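Local structure of USG-1 protein homolog (Pseudomonas aeruginosa, 2HJS) at residues A[21-26]-A[34-39]; A[179-184]-A[195-200]. The protein probably acts as an NAD(P)-dependent oxidoreductase on aldehyde or oxo groups, as a dimeric member of the aspartate-semialdehyde dehydrogenase family. All coordinates share one frame; numbering follows the deposited sequence.

Interaction 1: A[21-26]-A[34-39]; sequences ALVGLL and HRLHLL
Val23 and Leu26, one helical turn apart, meet Leu36 and Leu38 of the neighbouring strand through methyl groups alone. The closest touch, 3.7 Å, is between Val23 CG2 and Leu38 CD2. Both branches of the valine are engaged: CG2 stands anti to the carbonyl carbon and reaches Leu38, while CG1, anti to the backbone N (chi1 170°), faces Leu36 CD2 at 4.3 Å. The single beta-branched residue thus spans two alternate strand positions whose side chains lie on the same side of the sheet. Leu36 likewise divides its branches, giving CD2 to Val23 and CD1 to Leu26 CD1, the latter at 4.1 Å. Its CG is swung anti to the backbone N (chi1 178°), which carries the fork out toward the helix. Leu38 starts differently: its CB does not point at the helix, and CD2 alone brings the side chain up to the valine. In both the Val23–Leu38 and Leu26–Leu36 pairs the side chains cross obliquely.

The two elements belong to the beta-alpha-beta unit formed by strand 9-12, helix 17-28 and strand 36-40, the opening unit of a Rossmann-type NAD-binding domain. Helix 21-26 and strand 36-39 run antiparallel at 171°, their axes 11.3 Å apart. Val11 of the first strand and Phe51 continue the apolar layer, and helix 317-336 packs against Leu22 and Leu25.

No hydrogen bond joins the two segments. The contact between them is therefore one of dispersion and water exclusion, and the branching of Val23 and Leu36 sets which methyl groups meet.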
loop_
_atom_site.group_PDB
_atom_site.type_symbol
_atom_site.label_atom_id
_atom_site.label_comp_id
_atom_site.label_asym_id
_atom_site.label_seq_id
_atom_site.Cartn_x
_atom_site.Cartn_y
_atom_site.Cartn_z
ATOM N N ALA A 21 19.502 3.690 -17.710
ATOM C CA ALA A 21 18.533 2.795 -18.349
ATOM C C ALA A 21 18.208 3.344 -19.731
ATOM O O ALA A 21 18.082 2.596 -20.683
ATOM C CB ALA A 21 17.254 2.652 -17.494
ATOM N N LEU A 22 18.113 4.661 -19.844
ATOM C CA LEU A 22 17.713 5.275 -21.090
ATOM C C LEU A 22 18.796 5.075 -22.155
ATOM O O LEU A 22 18.481 4.790 -23.310
ATOM C CB LEU A 22 17.386 6.749 -20.869
ATOM C CG LEU A 22 16.634 7.459 -21.997
ATOM C CD1 LEU A 22 15.896 8.636 -21.419
ATOM C CD2 LEU A 22 17.559 7.907 -23.164
ATOM N N VAL A 23 20.068 5.188 -21.762
ATOM C CA VAL A 23 21.179 4.952 -22.682
ATOM C C VAL A 23 21.176 3.498 -23.156
ATOM O O VAL A 23 21.353 3.231 -24.349
ATOM C CB VAL A 23 22.541 5.346 -22.058
ATOM C CG1 VAL A 23 23.696 4.870 -22.931
ATOM C CG2 VAL A 23 22.601 6.879 -21.844
ATOM N N GLY A 24 20.979 2.557 -22.243
ATOM C CA GLY A 24 20.883 1.147 -22.626
ATOM C C GLY A 24 19.732 0.903 -23.604
ATOM O O GLY A 24 19.864 0.116 -24.531
ATOM N N LEU A 25 18.602 1.575 -23.401
ATOM C CA LEU A 25 17.473 1.450 -24.320
ATOM C C LEU A 25 17.712 2.030 -25.714
ATOM O O LEU A 25 17.186 1.495 -26.694
ATOM C CB LEU A 25 16.226 2.096 -23.726
ATOM C CG LEU A 25 15.609 1.327 -22.563
ATOM C CD1 LEU A 25 14.542 2.198 -21.923
ATOM C CD2 LEU A 25 15.046 -0.033 -23.005
ATOM N N LEU A 26 18.473 3.127 -25.799
ATOM C CA LEU A 26 18.870 3.666 -27.079
ATOM C C LEU A 26 19.636 2.619 -27.874
ATOM O O LEU A 26 19.474 2.526 -29.081
ATOM C CB LEU A 26 19.721 4.944 -26.932
ATOM C CG LEU A 26 19.001 6.136 -26.295
ATOM C CD1 LEU A 26 19.973 7.314 -26.177
ATOM C CD2 LEU A 26 17.718 6.501 -27.061
ATOM N N HIS A 34 23.277 9.458 -34.785
ATOM C CA HIS A 34 24.571 9.537 -35.416
ATOM C C HIS A 34 25.605 9.618 -34.303
ATOM O O HIS A 34 26.322 8.654 -34.078
ATOM C CB HIS A 34 24.625 10.756 -36.333
ATOM C CG HIS A 34 25.895 10.875 -37.099
ATOM N ND1 HIS A 34 26.622 12.048 -37.156
ATOM C CD2 HIS A 34 26.568 9.979 -37.864
ATOM C CE1 HIS A 34 27.692 11.864 -37.905
ATOM N NE2 HIS A 34 27.686 10.617 -38.337
ATOM N N ARG A 35 25.647 10.738 -33.581
ATOM C CA ARG A 35 26.518 10.851 -32.421
ATOM C C ARG A 35 25.704 10.932 -31.144
ATOM O O ARG A 35 24.617 11.524 -31.128
ATOM C CB ARG A 35 27.440 12.060 -32.554
ATOM C CG ARG A 35 28.393 11.964 -33.734
ATOM C CD ARG A 35 29.263 13.213 -33.835
ATOM N NE ARG A 35 29.957 13.315 -35.126
ATOM C CZ ARG A 35 31.187 12.869 -35.368
ATOM N NH1 ARG A 35 31.878 12.277 -34.412
ATOM N NH2 ARG A 35 31.723 13.012 -36.573
ATOM N N LEU A 36 26.218 10.272 -30.101
ATOM C CA LEU A 36 25.637 10.285 -28.774
ATOM C C LEU A 36 26.572 11.000 -27.797
ATOM O O LEU A 36 27.756 10.673 -27.714
ATOM C CB LEU A 36 25.343 8.860 -28.288
ATOM C CG LEU A 36 24.763 8.698 -26.879
ATOM C CD1 LEU A 36 23.453 9.476 -26.657
ATOM C CD2 LEU A 36 24.591 7.228 -26.468
ATOM N N HIS A 37 26.020 11.951 -27.046
ATOM C CA HIS A 37 26.774 12.686 -26.048
ATOM C C HIS A 37 26.154 12.467 -24.679
ATOM O O HIS A 37 24.981 12.800 -24.459
ATOM C CB HIS A 37 26.780 14.183 -26.391
ATOM C CG HIS A 37 27.364 14.487 -27.728
ATOM N ND1 HIS A 37 28.724 14.507 -27.951
ATOM C CD2 HIS A 37 26.783 14.760 -28.920
ATOM C CE1 HIS A 37 28.959 14.789 -29.222
ATOM N NE2 HIS A 37 27.798 14.955 -29.831
ATOM N N LEU A 38 26.938 11.899 -23.769
ATOM C CA LEU A 38 26.520 11.646 -22.400
ATOM C C LEU A 38 26.962 12.778 -21.473
ATOM O O LEU A 38 28.122 13.136 -21.437
ATOM C CB LEU A 38 27.095 10.313 -21.918
ATOM C CG LEU A 38 26.825 9.060 -22.759
ATOM C CD1 LEU A 38 27.301 7.786 -22.049
ATOM C CD2 LEU A 38 25.359 8.945 -23.111
ATOM N N LEU A 39 26.031 13.339 -20.712
ATOM C CA LEU A 39 26.358 14.479 -19.873
ATOM C C LEU A 39 25.859 14.306 -18.473
ATOM O O LEU A 39 24.861 13.637 -18.245
ATOM C CB LEU A 39 25.795 15.767 -20.479
ATOM C CG LEU A 39 26.220 16.026 -21.923
ATOM C CD1 LEU A 39 25.212 16.936 -22.578
ATOM C CD2 LEU A 39 27.656 16.600 -21.999
#

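Interaction 2: A[179-184]-A[195-200]; sequences ELLNAR and IAFNLL
A Schellman motif ends helix 167-181, and the last turn before it packs on a loop of the dimerisation domain. Ala183, with positive phi, is the C-prime residue: Arg184 N bonds to Glu179 O at 2.8 Å and Ala183 N to Leu180 O at 3.2 Å. Just ahead of this turn, Leu180 and Leu181 carry the contact with Ala196 and Phe197.

Leu180 does most of the work with one methyl. CD1 lies 3.7 Å from Ala196 CB and 4.0 Å from Phe197 CD2, touching the ring at its edge and near its plane. With CG anti to the carbonyl carbon (chi1 -68°), the leucine extends toward the loop and brings CD1 to both partners; its side chain and that of Phe197 run antiparallel, one alongside the other. Leu181 comes to the far end of the same ring, its CD2 4.3 Å from Phe197 CZ in an oblique approach. Phe197 has positive phi (48°), a backbone bend at which its ring is directed back to the helix, while Asn198 N bonds to Ile195 O across the turn.

Gln176, a turn earlier on the helix, accepts hydrogen bonds from the backbone N of both Ile195 and Ala196. The ring of Phe197 also meets Phe243 of the second subunit, and Asn198 bonds to Thr283 and Val285 of that subunit.

Between the two segments the contact is wholly apolar, methyl to methyl and methyl to ring, while Gln176 supplies a polar anchor. The same loop thus rests on its own helix through Ala196 and Phe197 and meets the partner subunit through Phe197 and Asn198.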
loop_
_atom_site.group_PDB
_atom_site.type_symbol
_atom_site.label_atom_id
_atom_site.label_comp_id
_atom_site.label_asym_id
_atom_site.label_seq_id
_atom_site.Cartn_x
_atom_site.Cartn_y
_atom_site.Cartn_z
ATOM N N GLU A 179 21.755 -4.005 9.132
ATOM C CA GLU A 179 21.979 -3.618 10.519
ATOM C C GLU A 179 20.993 -4.327 11.454
ATOM O O GLU A 179 21.395 -4.885 12.469
ATOM C CB GLU A 179 21.872 -2.100 10.685
ATOM C CG GLU A 179 23.126 -1.336 10.284
ATOM C CD GLU A 179 22.860 0.133 9.911
ATOM O OE1 GLU A 179 21.691 0.602 10.003
ATOM O OE2 GLU A 179 23.839 0.821 9.520
ATOM N N LEU A 180 19.710 -4.326 11.095
ATOM C CA LEU A 180 18.684 -4.957 11.921
ATOM C C LEU A 180 18.816 -6.476 11.979
ATOM O O LEU A 180 18.659 -7.077 13.053
ATOM C CB LEU A 180 17.285 -4.582 11.438
ATOM C CG LEU A 180 16.836 -3.139 11.612
ATOM C CD1 LEU A 180 15.557 -2.948 10.854
ATOM C CD2 LEU A 180 16.660 -2.774 13.094
ATOM N N LEU A 181 19.113 -7.090 10.835
ATOM C CA LEU A 181 19.173 -8.546 10.748
ATOM C C LEU A 181 20.319 -9.170 11.538
ATOM O O LEU A 181 20.159 -10.252 12.106
ATOM C CB LEU A 181 19.145 -9.032 9.294
ATOM C CG LEU A 181 17.748 -9.067 8.646
ATOM C CD1 LEU A 181 17.819 -9.676 7.254
ATOM C CD2 LEU A 181 16.703 -9.806 9.493
ATOM N N ASN A 182 21.469 -8.505 11.597
ATOM C CA ASN A 182 22.521 -8.981 12.491
ATOM C C ASN A 182 22.670 -8.156 13.785
ATOM O O ASN A 182 23.770 -8.019 14.338
ATOM C CB ASN A 182 23.846 -9.241 11.753
ATOM C CG ASN A 182 24.260 -8.100 10.860
ATOM O OD1 ASN A 182 24.235 -8.220 9.631
ATOM N ND2 ASN A 182 24.661 -6.985 11.469
ATOM N N ALA A 183 21.531 -7.638 14.255
ATOM C CA ALA A 183 21.375 -6.994 15.572
ATOM C C ALA A 183 22.407 -5.899 15.902
ATOM O O ALA A 183 23.010 -5.893 16.989
ATOM C CB ALA A 183 21.306 -8.056 16.694
ATOM N N ARG A 184 22.599 -4.979 14.955
ATOM C CA ARG A 184 23.464 -3.816 15.162
ATOM C C ARG A 184 22.646 -2.523 15.308
ATOM O O ARG A 184 21.499 -2.461 14.838
ATOM C CB ARG A 184 24.505 -3.703 14.044
ATOM C CG ARG A 184 25.714 -4.615 14.253
ATOM C CD ARG A 184 26.861 -4.300 13.294
ATOM N NE ARG A 184 26.474 -4.471 11.891
ATOM C CZ ARG A 184 26.243 -3.469 11.039
ATOM N NH1 ARG A 184 25.892 -3.732 9.780
ATOM N NH2 ARG A 184 26.365 -2.205 11.440
ATOM N N ILE A 195 13.383 2.877 7.716
ATOM C CA ILE A 195 12.642 2.489 6.515
ATOM C C ILE A 195 12.579 0.966 6.324
ATOM O O ILE A 195 11.622 0.456 5.735
ATOM C CB ILE A 195 13.170 3.196 5.247
ATOM C CG1 ILE A 195 14.585 2.731 4.876
ATOM C CG2 ILE A 195 13.144 4.743 5.455
ATOM C CD1 ILE A 195 15.068 3.311 3.544
ATOM N N ALA A 196 13.592 0.260 6.822
ATOM C CA ALA A 196 13.636 -1.190 6.772
ATOM C C ALA A 196 12.371 -1.780 7.421
ATOM O O ALA A 196 11.948 -1.334 8.495
ATOM C CB ALA A 196 14.908 -1.706 7.475
ATOM N N PHE A 197 11.766 -2.763 6.753
ATOM C CA PHE A 197 10.552 -3.420 7.259
ATOM C C PHE A 197 9.467 -2.415 7.739
ATOM O O PHE A 197 8.743 -2.682 8.686
ATOM C CB PHE A 197 10.915 -4.409 8.381
ATOM C CG PHE A 197 12.009 -5.380 8.019
ATOM C CD1 PHE A 197 11.798 -6.363 7.052
ATOM C CD2 PHE A 197 13.233 -5.331 8.674
ATOM C CE1 PHE A 197 12.803 -7.286 6.733
ATOM C CE2 PHE A 197 14.255 -6.248 8.369
ATOM C CZ PHE A 197 14.035 -7.224 7.391
ATOM N N ASN A 198 9.384 -1.242 7.103
ATOM C CA ASN A 198 8.454 -0.201 7.557
ATOM C C ASN A 198 7.696 0.365 6.374
ATOM O O ASN A 198 8.171 0.274 5.258
ATOM C CB ASN A 198 9.212 0.925 8.269
ATOM C CG ASN A 198 8.373 1.606 9.342
ATOM O OD1 ASN A 198 7.276 1.158 9.645
ATOM N ND2 ASN A 198 8.905 2.666 9.946
ATOM N N LEU A 199 6.509 0.921 6.603
ATOM C CA LEU A 199 5.775 1.619 5.532
ATOM C C LEU A 199 5.657 3.080 5.918
ATOM O O LEU A 199 5.140 3.390 7.002
ATOM C CB LEU A 199 4.386 0.992 5.291
ATOM C CG LEU A 199 4.402 -0.379 4.592
ATOM C CD1 LEU A 199 3.135 -1.147 4.919
ATOM C CD2 LEU A 199 4.595 -0.296 3.087
ATOM N N LEU A 200 6.180 3.978 5.084
ATOM C CA LEU A 200 6.066 5.404 5.395
ATOM C C LEU A 200 4.784 5.948 4.786
ATOM O O LEU A 200 4.448 5.619 3.655
ATOM C CB LEU A 200 7.282 6.200 4.905
ATOM C CG LEU A 200 8.679 5.622 5.176
ATOM C CD1 LEU A 200 9.741 6.649 4.743
ATOM C CD2 LEU A 200 8.840 5.232 6.650
#

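In the fold
Followed from the N terminus, the chain makes its two contacts in series, neither nested nor crossing. Interaction 1 closes first: after helix 17-28 a short connection brings the chain back into strand 36-40, completing an early crossover on the parallel part of the seven-stranded sheet in the NAD-binding domain. Interaction 2 opens much later, in the dimerisation domain, where the ten residues after 179-184 return the chain to the end of helix 167-181 before it proceeds to helix 213-225. The centres of interactions 1 and 2 lie about 37 Å apart, and the two do not touch. One ties helix to sheet inside a domain; the other settles a loop beside the second subunit.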